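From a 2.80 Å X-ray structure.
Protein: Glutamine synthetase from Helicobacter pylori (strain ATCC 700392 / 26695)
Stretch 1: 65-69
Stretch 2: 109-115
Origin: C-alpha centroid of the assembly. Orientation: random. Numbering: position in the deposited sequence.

Stretch 1, residues 65-69: KGWQG
Stretch 2 109-115: PYEKCPR

Trp67 and Lys112 exchange hydrogen bonds in opposite senses, each side chain reaching the backbone of the other stretch: Trp67 NE1 donates to Lys112 O (3.1 Å, N-H...O angle 142°), while Lys112 NZ donates to Gly66 O (3.0 Å) and, weakly, to Trp67 O (3.4 Å). The same two residues set the register, their CA atoms 6.9 Å apart, and no backbone-to-backbone hydrogen bond joins the stretches. In the irregular first stretch, Lys65 (phi/psi -72/137) leads into Gly66 at 94/-12, where a CB would be jammed against the carbonyl O of Lys65, so the backbone itself calls for glycine. Trp67 follows at -104/-129, then Gln68 at -90/150 and Gly69 at -78/161. In the second stretch, Tyr110 (-60/122), Glu111 (-69/-11), Lys112 (-109/10) and Cys113 (-85/113) make a type I turn closed by Cys113 N to Tyr110 O at 3.1 Å. This turn presents Tyr110 and Lys112 with their CA-to-CB bonds toward the first stretch, whereas Glu111 stays out of reach. Lys112 (chi1 to chi4 m, t, m, t) is long enough to bring its ammonium group to two successive carbonyls. The CA-to-CB bond of Trp67 points sideways, but with chi1 -84° (m) and chi2 7° the indole end comes nearer the turn. Its edge meets Lys112 O, and near the same plane Trp67 CZ2 packs against Pro114 CD at 4.1 Å. Tyr110, chi1 -169° (t) and chi2 28°, covers one indole face: its edge points at the five-membered ring, with centroids 5.0 Å apart, planes at 71°, and Trp67 CD1 to Tyr110 CE2 at 3.8 Å. Both aromatic residues are buried, and Trp67 gives up 90 Å² and Tyr110 67 Å² to the opposing stretch, out of 290 Å² summed over both sides. The phenol oxygen continues past the indole toward the backbone, Tyr110 OH lying 3.4 Å from Trp67 CA. Gln68 (chi1 -70°, chi2 -61°, both m; chi3 -72°) brings its amide end to the same hydroxyl; its modelled NE2 is 2.8 Å from Tyr110 OH, but the amide orientation is uncertain. Cys113, chi1 168° (t), is the N-cap of the helix beginning at Pro114 (-57/-44) and Arg115 (-64/-30), its side chain capping a backbone N just beyond the stretch. Proline suits this first helical position, which needs no amide hydrogen, and its ring offers an apolar surface to the indole edge.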

# COMPACT_ATOMS: atom_id res chain seq x y z
N LYS B 65 5.45 13.19 46.61
CA LYS B 65 6.82 13.57 46.92
C LYS B 65 6.81 14.93 47.58
O LYS B 65 6.08 15.84 47.17
CB LYS B 65 7.73 13.50 45.69
CG LYS B 65 9.23 13.31 46.08
CD LYS B 65 10.20 13.69 44.95
CE LYS B 65 11.68 13.71 45.39
NZ LYS B 65 12.01 14.80 46.38
N GLY B 66 7.62 15.06 48.63
CA GLY B 66 7.58 16.19 49.53
C GLY B 66 6.73 15.98 50.76
O GLY B 66 6.90 16.73 51.73
N TRP B 67 5.91 14.92 50.79
CA TRP B 67 4.99 14.65 51.90
C TRP B 67 5.51 13.55 52.77
O TRP B 67 6.70 13.70 53.26
CB TRP B 67 3.59 14.37 51.32
CG TRP B 67 2.81 15.59 51.03
CD1 TRP B 67 3.25 16.87 51.11
CD2 TRP B 67 1.41 15.66 50.76
NE1 TRP B 67 2.23 17.74 50.83
CE2 TRP B 67 1.08 17.02 50.61
CE3 TRP B 67 0.41 14.70 50.60
CZ2 TRP B 67 -0.21 17.45 50.32
CZ3 TRP B 67 -0.88 15.13 50.29
CH2 TRP B 67 -1.17 16.49 50.15
N GLN B 68 4.79 12.50 53.12
CA GLN B 68 5.10 11.54 54.17
C GLN B 68 5.94 10.37 53.66
O GLN B 68 5.88 10.00 52.48
CB GLN B 68 3.81 11.03 54.80
CG GLN B 68 3.09 12.06 55.62
CD GLN B 68 3.92 12.57 56.79
OE1 GLN B 68 4.12 11.86 57.75
NE2 GLN B 68 4.39 13.81 56.70
N GLY B 69 6.79 9.81 54.58
CA GLY B 69 7.41 8.50 54.38
C GLY B 69 6.46 7.33 54.66
O GLY B 69 5.43 7.47 55.31
N PRO B 109 -3.14 21.06 61.60
CA PRO B 109 -3.32 21.05 60.14
C PRO B 109 -1.97 20.93 59.45
O PRO B 109 -1.03 21.63 59.81
CB PRO B 109 -3.97 22.40 59.84
CG PRO B 109 -4.68 22.75 61.07
CD PRO B 109 -3.85 22.20 62.22
N TYR B 110 -1.90 20.08 58.42
CA TYR B 110 -0.60 19.63 57.91
C TYR B 110 0.20 20.82 57.44
O TYR B 110 -0.25 21.60 56.60
CB TYR B 110 -0.81 18.65 56.76
CG TYR B 110 0.42 17.90 56.28
CD1 TYR B 110 1.49 17.62 57.13
CD2 TYR B 110 0.49 17.44 54.98
CE1 TYR B 110 2.61 16.90 56.68
CE2 TYR B 110 1.59 16.73 54.51
CZ TYR B 110 2.63 16.46 55.36
OH TYR B 110 3.69 15.74 54.84
N GLU B 111 1.39 20.98 58.02
CA GLU B 111 2.15 22.18 57.70
C GLU B 111 2.67 22.16 56.26
O GLU B 111 3.10 23.20 55.76
CB GLU B 111 3.27 22.36 58.73
CG GLU B 111 4.43 21.34 58.68
CD GLU B 111 5.29 21.38 59.94
OE1 GLU B 111 5.94 22.41 60.18
OE2 GLU B 111 5.33 20.37 60.69
N LYS B 112 2.59 21.01 55.57
CA LYS B 112 3.02 20.90 54.17
C LYS B 112 1.85 20.76 53.22
O LYS B 112 2.05 20.56 52.02
CB LYS B 112 3.98 19.72 54.01
CG LYS B 112 5.23 19.80 54.84
CD LYS B 112 6.33 18.87 54.37
CE LYS B 112 6.12 17.47 54.87
NZ LYS B 112 7.36 16.66 54.70
N CYS B 113 0.62 20.96 53.72
CA CYS B 113 -0.57 20.95 52.89
C CYS B 113 -0.72 22.35 52.31
O CYS B 113 -0.99 23.29 53.06
CB CYS B 113 -1.80 20.55 53.70
SG CYS B 113 -3.36 20.85 52.81
N PRO B 114 -0.57 22.53 50.99
CA PRO B 114 -0.61 23.88 50.43
C PRO B 114 -1.88 24.63 50.74
O PRO B 114 -1.84 25.84 51.00
CB PRO B 114 -0.46 23.62 48.93
CG PRO B 114 0.16 22.30 48.82
CD PRO B 114 -0.39 21.51 49.95
N ARG B 115 -3.03 23.98 50.61
CA ARG B 115 -4.27 24.65 50.96
C ARG B 115 -4.32 25.01 52.46
O ARG B 115 -4.93 26.02 52.84
CB ARG B 115 -5.44 23.79 50.51
CG ARG B 115 -6.71 24.53 50.48
CD ARG B 115 -7.85 23.74 49.90
NE ARG B 115 -8.88 23.73 50.93
CZ ARG B 115 -9.94 24.54 50.96
NH1 ARG B 115 -10.15 25.42 50.01
NH2 ARG B 115 -10.79 24.45 51.98